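Local coordinates for endo-alpha-(1->5)-L-arabinanase (Bacillus licheniformis, PDB 6B7K), which probably catalyses the endohydrolysis of alpha-1,5-arabinofuranosidic linkages in arabinans, and carries bound calcium, at residues Gly156-Gly161 with Ala190-Asn195; His79-Asp84 with Asn137-Asp142; Leu205-Asp210 with Lys221-Arg226. All coordinates share one frame; numbering follows the deposited sequence.

Overall arrangement
The three contacts follow one another along the chain, and none nests in or crosses another. Contact 2, the first, closes a loop of 52 residues and brings the start of strand 81-87 beside the approach to strand 142-145, joining two successive sheets of the propeller at the calcium site. Contact 1 closes a shorter loop, setting the turn between strands 151-155 and 162-167 against strand 191-199 of the next sheet. Contact 3 lies within that sheet, closing the 10-residue connection between its two segments in the hairpin of strands 202-209 and 221-227. A probable hydrogen bond from G156 N to I139 O links contacts 1 and 2, while probable backbone hydrogen bonds join A190 to D210 and N195 to F206.

Contact 1: residues Gly156-Gly161 with Ala190-Asn195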
# COMPACT_ATOMS: atom_id res chain seq x y z
N GLY A 156 0.93 3.85 -7.99
CA GLY A 156 -0.06 4.13 -9.02
C GLY A 156 -1.48 4.09 -8.50
O GLY A 156 -1.80 3.40 -7.53
N SER A 157 -2.36 4.85 -9.16
CA SER A 157 -3.78 4.86 -8.83
C SER A 157 -4.53 5.45 -10.02
O SER A 157 -4.41 6.65 -10.28
CB SER A 157 -4.04 5.65 -7.56
OG SER A 157 -5.41 5.65 -7.22
N PHE A 158 -5.29 4.61 -10.72
CA PHE A 158 -6.03 5.01 -11.91
C PHE A 158 -5.10 5.55 -12.99
O PHE A 158 -3.88 5.35 -12.92
CB PHE A 158 -7.12 6.03 -11.56
CG PHE A 158 -8.21 5.47 -10.70
CD1 PHE A 158 -9.37 4.97 -11.27
CD2 PHE A 158 -8.08 5.44 -9.32
CE1 PHE A 158 -10.38 4.46 -10.48
CE2 PHE A 158 -9.08 4.92 -8.52
CZ PHE A 158 -10.23 4.43 -9.10
N TRP A 159 -5.67 6.23 -13.99
CA TRP A 159 -4.93 6.73 -15.16
C TRP A 159 -4.31 5.51 -15.85
O TRP A 159 -5.02 4.53 -16.10
CB TRP A 159 -3.95 7.81 -14.74
CG TRP A 159 -4.54 9.19 -14.67
CD1 TRP A 159 -4.67 10.07 -15.70
CD2 TRP A 159 -5.05 9.85 -13.51
NE1 TRP A 159 -5.24 11.24 -15.26
CE2 TRP A 159 -5.49 11.13 -13.92
CE3 TRP A 159 -5.19 9.48 -12.17
CZ2 TRP A 159 -6.05 12.04 -13.03
CZ3 TRP A 159 -5.75 10.39 -11.29
CH2 TRP A 159 -6.18 11.65 -11.72
N SER A 160 -3.01 5.52 -16.15
CA SER A 160 -2.39 4.39 -16.83
C SER A 160 -2.27 3.16 -15.95
O SER A 160 -2.19 2.04 -16.47
CB SER A 160 -1.01 4.79 -17.37
OG SER A 160 -0.29 5.56 -16.42
N GLY A 161 -2.25 3.32 -14.62
CA GLY A 161 -2.33 2.21 -13.70
C GLY A 161 -1.11 2.13 -12.79
O GLY A 161 -0.63 3.15 -12.28
N ALA A 190 -9.52 1.31 -12.85
CA ALA A 190 -9.83 1.17 -11.44
C ALA A 190 -8.90 0.17 -10.75
O ALA A 190 -9.34 -0.90 -10.32
CB ALA A 190 -11.28 0.75 -11.25
N VAL A 191 -7.62 0.53 -10.63
CA VAL A 191 -6.63 -0.30 -9.96
C VAL A 191 -5.66 0.62 -9.24
O VAL A 191 -5.21 1.62 -9.79
CB VAL A 191 -5.89 -1.23 -10.95
CG1 VAL A 191 -5.35 -0.44 -12.14
CG2 VAL A 191 -4.77 -1.98 -10.25
N GLU A 192 -5.35 0.28 -7.99
CA GLU A 192 -4.46 1.10 -7.17
C GLU A 192 -3.91 0.23 -6.05
O GLU A 192 -4.13 -0.99 -6.02
CB GLU A 192 -5.20 2.34 -6.63
CG GLU A 192 -6.38 2.02 -5.72
CD GLU A 192 -7.18 3.26 -5.34
OE1 GLU A 192 -6.81 4.37 -5.77
OE2 GLU A 192 -8.19 3.12 -4.62
N ALA A 193 -3.18 0.86 -5.13
CA ALA A 193 -2.68 0.21 -3.92
C ALA A 193 -1.87 -1.06 -4.20
O ALA A 193 -2.18 -2.13 -3.67
CB ALA A 193 -3.83 -0.09 -2.97
N PRO A 194 -0.81 -0.97 -5.01
CA PRO A 194 -0.05 -2.18 -5.34
C PRO A 194 0.96 -2.53 -4.27
O PRO A 194 1.52 -1.67 -3.60
CB PRO A 194 0.65 -1.78 -6.64
CG PRO A 194 0.92 -0.32 -6.46
CD PRO A 194 -0.23 0.23 -5.64
N ASN A 195 1.18 -3.83 -4.10
CA ASN A 195 2.28 -4.31 -3.28
C ASN A 195 2.81 -5.60 -3.89
O ASN A 195 2.02 -6.47 -4.29
CB ASN A 195 1.88 -4.50 -1.81
CG ASN A 195 0.88 -5.62 -1.61
OD1 ASN A 195 -0.33 -5.40 -1.63
ND2 ASN A 195 1.39 -6.83 -1.41
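A190 lies against the ring of F158, whose CE1 comes within 3.5 Å of A190 CA and also meets the alanine methyl. With CG anti to its carbonyl carbon (chi1 -67°), F158 swings its ring alongside the start of strand 191-199. V191 takes part mainly through its carbonyl: F158 N donates an almost straight hydrogen bond to V191 O (3.1 Å, 173° at the hydrogen), arriving somewhat tilted from the carbonyl plane. At G161, which ends the type II' turn begun by F158, V191 CG1 approaches CA.

At E192 the side chain turns toward the turn segment. Its OE1 accepts a hydrogen bond from S157 OG, although the modelled length is doubtfully short. The same oxygen sits at the edge of the F158 ring, 3.6 Å from CE2, with the carboxylate plane nearly perpendicular to the ring (86°). E192 OE2 has a weak hydrogen bond with Y220 OH. An alanine in place of F158 would probably open a gap beside A190 and leave E192 OE1 without the ring edge that flanks it. Farther along, P194 CD rests 4.0 Å from G156 O. E192 is the predicted proton donor and S157-W159 are predicted substrate-binding residues, consistent with this being part of the active-site wall of a family 43 glycoside hydrolase, a five-bladed beta-propeller.

Contact 2: residues His79-Asp84 with Asn137-Asp142; sequences HQWAPD and NAIDPD. With CA (calcium ion), chain F.
D84 and D142 meet at a calcium ion, each giving one carboxylate oxygen to it. The metal lies 2.4 Å from D84 OD1 and equally far from D142 OD1, and a water is a third ligand at 2.6 Å from the calcium. The two aspartate oxygens are 3.0 Å apart with no hydrogen bond between them; the cation that both bind probably offsets their mutual repulsion. In D84, CG stands anti to the backbone N (chi1 -180°), which carries the carboxylate out to the ion, and its plane is turned 40° from that of D142. The second oxygen, D84 OD2, accepts a hydrogen bond from L143 N, so the group is held at both oxygens, and D264, from strand 257-266, is among the remaining ligands of the ion. D84 CB packs on P141 O as well.

Strand 81-87 and the segment leading into strand 142-145 run in nearly the same direction here, without any hydrogen bond between them. Each opens one of two successive sheets of the five-bladed beta-propeller of family 43, and the calcium lies where these strands converge near the middle of the fold.

A82 points its methyl at D140: CB is 3.3 Å from D140 OD1, while D140 OD2 reaches away to a weak bond with A193 N. D140 is predicted to orient the proton donor and tune its acidity. On the carbonyl side, A82 O faces P141 CD at 3.3 Å.

W81 meets I139 edge-on. The tip of the isoleucine, CD1, lies in the indole plane at the rim, 4.0 Å from W81 CZ3 and just as near CE3, and the same CD1 end of I139 also touches S157 of the neighbouring turn.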
# COMPACT_ATOMS: atom_id res chain seq x y z
N HIS A 79 -4.21 15.57 5.88
CA HIS A 79 -3.81 14.20 6.16
C HIS A 79 -3.11 13.61 4.94
O HIS A 79 -3.50 13.85 3.80
CB HIS A 79 -5.02 13.35 6.54
CG HIS A 79 -6.03 13.21 5.45
ND1 HIS A 79 -6.87 14.24 5.09
CD2 HIS A 79 -6.34 12.16 4.65
CE1 HIS A 79 -7.66 13.83 4.10
NE2 HIS A 79 -7.36 12.58 3.82
N GLN A 80 -2.06 12.83 5.20
CA GLN A 80 -1.33 12.13 4.15
C GLN A 80 -1.86 10.71 4.02
O GLN A 80 -2.40 10.14 4.97
CB GLN A 80 0.17 12.13 4.44
CG GLN A 80 0.88 13.44 4.11
CD GLN A 80 0.39 14.61 4.96
OE1 GLN A 80 0.68 14.69 6.15
NE2 GLN A 80 -0.36 15.51 4.34
N TRP A 81 -1.70 10.14 2.83
CA TRP A 81 -2.35 8.88 2.49
C TRP A 81 -1.34 7.75 2.35
O TRP A 81 -0.15 7.97 2.12
CB TRP A 81 -3.13 8.98 1.17
CG TRP A 81 -3.89 10.23 0.92
CD1 TRP A 81 -4.20 11.23 1.80
CD2 TRP A 81 -4.47 10.62 -0.33
NE1 TRP A 81 -4.92 12.22 1.17
CE2 TRP A 81 -5.10 11.86 -0.14
CE3 TRP A 81 -4.51 10.03 -1.60
CZ2 TRP A 81 -5.77 12.52 -1.17
CZ3 TRP A 81 -5.17 10.68 -2.61
CH2 TRP A 81 -5.79 11.91 -2.39
N ALA A 82 -1.87 6.53 2.48
CA ALA A 82 -1.26 5.27 2.05
C ALA A 82 0.22 5.18 2.38
O ALA A 82 1.06 5.25 1.46
CB ALA A 82 -1.47 5.08 0.55
N PRO A 83 0.59 5.02 3.64
CA PRO A 83 2.00 4.83 3.97
C PRO A 83 2.44 3.39 3.74
O PRO A 83 1.64 2.46 3.72
CB PRO A 83 2.06 5.19 5.46
CG PRO A 83 0.72 4.82 5.97
CD PRO A 83 -0.25 5.08 4.84
N ASP A 84 3.75 3.23 3.56
CA ASP A 84 4.38 1.92 3.44
C ASP A 84 5.58 1.88 4.37
O ASP A 84 6.47 2.73 4.27
CB ASP A 84 4.79 1.61 2.01
CG ASP A 84 5.43 0.24 1.88
OD1 ASP A 84 4.80 -0.75 2.29
OD2 ASP A 84 6.57 0.16 1.37
N ASN A 137 -0.43 8.54 -11.25
CA ASN A 137 -0.68 9.24 -10.00
C ASN A 137 0.32 8.75 -8.97
O ASN A 137 0.36 7.55 -8.66
CB ASN A 137 -2.11 9.02 -9.52
CG ASN A 137 -2.52 10.01 -8.45
OD1 ASN A 137 -1.93 11.08 -8.32
ND2 ASN A 137 -3.53 9.65 -7.66
N ALA A 138 1.12 9.66 -8.43
CA ALA A 138 2.16 9.32 -7.46
C ALA A 138 1.55 9.24 -6.05
O ALA A 138 1.75 10.11 -5.20
CB ALA A 138 3.30 10.32 -7.52
N ILE A 139 0.78 8.18 -5.83
CA ILE A 139 0.29 7.80 -4.51
C ILE A 139 0.38 6.28 -4.39
O ILE A 139 0.77 5.58 -5.33
CB ILE A 139 -1.16 8.27 -4.25
CG1 ILE A 139 -2.14 7.59 -5.21
CG2 ILE A 139 -1.27 9.79 -4.33
CD1 ILE A 139 -3.59 7.80 -4.83
N ASP A 140 0.01 5.78 -3.22
CA ASP A 140 0.04 4.36 -2.90
C ASP A 140 1.40 3.71 -3.19
O ASP A 140 1.50 2.81 -4.03
CB ASP A 140 -1.07 3.62 -3.65
CG ASP A 140 -2.45 4.16 -3.32
OD1 ASP A 140 -2.53 5.17 -2.59
OD2 ASP A 140 -3.45 3.58 -3.78
N PRO A 141 2.46 4.15 -2.51
CA PRO A 141 3.77 3.55 -2.74
C PRO A 141 3.93 2.24 -1.99
O PRO A 141 3.17 1.91 -1.08
CB PRO A 141 4.73 4.62 -2.19
CG PRO A 141 3.96 5.23 -1.08
CD PRO A 141 2.51 5.21 -1.50
N ASP A 142 4.94 1.48 -2.40
CA ASP A 142 5.22 0.20 -1.77
C ASP A 142 6.62 -0.25 -2.15
O ASP A 142 6.93 -0.35 -3.34
CB ASP A 142 4.19 -0.85 -2.19
CG ASP A 142 4.21 -2.07 -1.30
OD1 ASP A 142 3.65 -2.00 -0.19
OD2 ASP A 142 4.80 -3.09 -1.70
CA CA F . 4.67 -3.10 1.66
O HOH W 1 5.34 -5.53 2.36

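Contact 3: residues Leu205-Asp210 with Lys221-Arg226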
# COMPACT_ATOMS: atom_id res chain seq x y z
N LEU A 205 2.24 -9.63 -7.38
CA LEU A 205 1.71 -8.27 -7.30
C LEU A 205 0.26 -8.33 -6.85
O LEU A 205 -0.60 -8.84 -7.57
CB LEU A 205 1.83 -7.56 -8.65
CG LEU A 205 1.04 -6.26 -8.79
CD1 LEU A 205 1.51 -5.24 -7.76
CD2 LEU A 205 1.14 -5.70 -10.19
N PHE A 206 -0.01 -7.83 -5.65
CA PHE A 206 -1.37 -7.62 -5.18
C PHE A 206 -1.80 -6.20 -5.53
O PHE A 206 -0.98 -5.27 -5.52
CB PHE A 206 -1.49 -7.83 -3.67
CG PHE A 206 -1.09 -9.20 -3.21
CD1 PHE A 206 0.24 -9.53 -3.04
CD2 PHE A 206 -2.05 -10.15 -2.92
CE1 PHE A 206 0.61 -10.79 -2.61
CE2 PHE A 206 -1.69 -11.41 -2.49
CZ PHE A 206 -0.35 -11.73 -2.33
N VAL A 207 -3.09 -6.03 -5.85
CA VAL A 207 -3.65 -4.72 -6.18
C VAL A 207 -5.06 -4.64 -5.62
O VAL A 207 -5.64 -5.63 -5.16
CB VAL A 207 -3.67 -4.44 -7.70
CG1 VAL A 207 -2.26 -4.33 -8.27
CG2 VAL A 207 -4.48 -5.50 -8.42
N SER A 208 -5.63 -3.44 -5.67
CA SER A 208 -7.00 -3.19 -5.27
C SER A 208 -7.79 -2.74 -6.49
O SER A 208 -7.34 -1.87 -7.25
CB SER A 208 -7.07 -2.13 -4.17
OG SER A 208 -6.36 -2.57 -3.02
N PHE A 209 -8.97 -3.33 -6.69
CA PHE A 209 -9.82 -3.04 -7.83
C PHE A 209 -10.99 -2.16 -7.41
O PHE A 209 -11.51 -2.27 -6.30
CB PHE A 209 -10.36 -4.32 -8.46
CG PHE A 209 -9.39 -5.01 -9.39
CD1 PHE A 209 -8.19 -4.41 -9.74
CD2 PHE A 209 -9.69 -6.26 -9.92
CE1 PHE A 209 -7.30 -5.04 -10.59
CE2 PHE A 209 -8.81 -6.90 -10.77
CZ PHE A 209 -7.61 -6.29 -11.11
N ASP A 210 -11.39 -1.27 -8.33
CA ASP A 210 -12.64 -0.51 -8.26
C ASP A 210 -12.63 0.55 -7.16
O ASP A 210 -11.57 1.02 -6.75
CB ASP A 210 -13.82 -1.48 -8.09
CG ASP A 210 -13.83 -2.59 -9.13
OD1 ASP A 210 -13.62 -2.30 -10.32
OD2 ASP A 210 -14.05 -3.76 -8.74
N LYS A 221 -12.03 -4.56 -4.20
CA LYS A 221 -11.61 -5.94 -4.29
C LYS A 221 -10.10 -6.02 -4.17
O LYS A 221 -9.39 -5.02 -4.26
CB LYS A 221 -12.08 -6.59 -5.59
CG LYS A 221 -13.59 -6.67 -5.72
CD LYS A 221 -13.97 -7.02 -7.15
CE LYS A 221 -15.46 -6.88 -7.36
NZ LYS A 221 -15.90 -5.48 -7.14
N ILE A 222 -9.60 -7.24 -3.95
CA ILE A 222 -8.18 -7.52 -3.86
C ILE A 222 -7.85 -8.60 -4.88
O ILE A 222 -8.41 -9.70 -4.83
CB ILE A 222 -7.77 -7.97 -2.45
CG1 ILE A 222 -7.98 -6.83 -1.44
CG2 ILE A 222 -6.32 -8.43 -2.44
CD1 ILE A 222 -7.70 -7.23 -0.01
N ALA A 223 -6.96 -8.28 -5.82
CA ALA A 223 -6.58 -9.18 -6.89
C ALA A 223 -5.06 -9.30 -6.95
O ALA A 223 -4.34 -8.36 -6.60
CB ALA A 223 -7.12 -8.71 -8.24
N TYR A 224 -4.58 -10.45 -7.41
CA TYR A 224 -3.16 -10.76 -7.40
C TYR A 224 -2.73 -11.35 -8.73
O TYR A 224 -3.55 -11.78 -9.55
CB TYR A 224 -2.81 -11.73 -6.26
CG TYR A 224 -3.64 -12.99 -6.23
CD1 TYR A 224 -4.89 -13.01 -5.61
CD2 TYR A 224 -3.19 -14.16 -6.83
CE1 TYR A 224 -5.65 -14.16 -5.59
CE2 TYR A 224 -3.95 -15.31 -6.80
CZ TYR A 224 -5.18 -15.30 -6.18
OH TYR A 224 -5.95 -16.44 -6.15
N GLY A 225 -1.41 -11.36 -8.95
CA GLY A 225 -0.83 -11.92 -10.15
C GLY A 225 0.61 -12.28 -9.92
O GLY A 225 1.25 -11.80 -8.98
N ARG A 226 1.14 -13.14 -10.79
CA ARG A 226 2.50 -13.65 -10.66
C ARG A 226 3.31 -13.33 -11.90
O ARG A 226 2.78 -13.18 -13.00
CB ARG A 226 2.52 -15.17 -10.44
CG ARG A 226 2.24 -15.97 -11.70
CD ARG A 226 2.72 -17.40 -11.60
NE ARG A 226 2.22 -18.08 -10.41
CZ ARG A 226 2.28 -19.40 -10.23
NH1 ARG A 226 2.83 -20.17 -11.15
NH2 ARG A 226 1.80 -19.94 -9.12
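K221 and D210 form a salt bridge at one end of the strand pair, with K221 NZ donating to D210 OD2 over 3.0 Å. The lysine chain runs extended and then bends at its last torsion (chi4 62°), which brings the ammonium group back to the carboxylate. It meets OD2 on the anti side, 27° out of the carboxylate plane. D210 OD1 has a long, weak ion pair with R184.

Beyond this charge pair, strands 202-209 and 221-227 make an antiparallel beta hairpin, the middle two strands of a four-stranded propeller sheet. L205 with G225, V207 with A223 and F209 with K221 are hydrogen-bonded pairs, each bonded in both directions. V207 N to A223 O is the shortest of these bonds, 2.7 Å. The bond from G225 N to L205 O is weak. Alternating with these pairs, F206 with Y224 and S208 with I222 are non-hydrogen-bonded, and here CA-H groups such as Y224 CA face carbonyl oxygens such as L205 O (3.2 Å).

On the face that bears F206, S208, I222 and Y224, the F206 ring puts CD2 3.8 Å from Y224 CB. S208 OG is hydrogen-bonded to Q263 OE1 of strand 257-266, and F206 and I222 also touch that residue, so this face packs on the next sheet. F206 and Y224 reach L250 of the neighbouring strand 248-251 as well.

The opposite face carries L205, V207, F209, K221 and A223. V207 CG2 lies 4.2 Å from A223 CB, and that same methyl sits over one face of the F209 ring in a CH-pi contact, displaced toward the rim, with A223 CB 3.5 Å from F209 CE2.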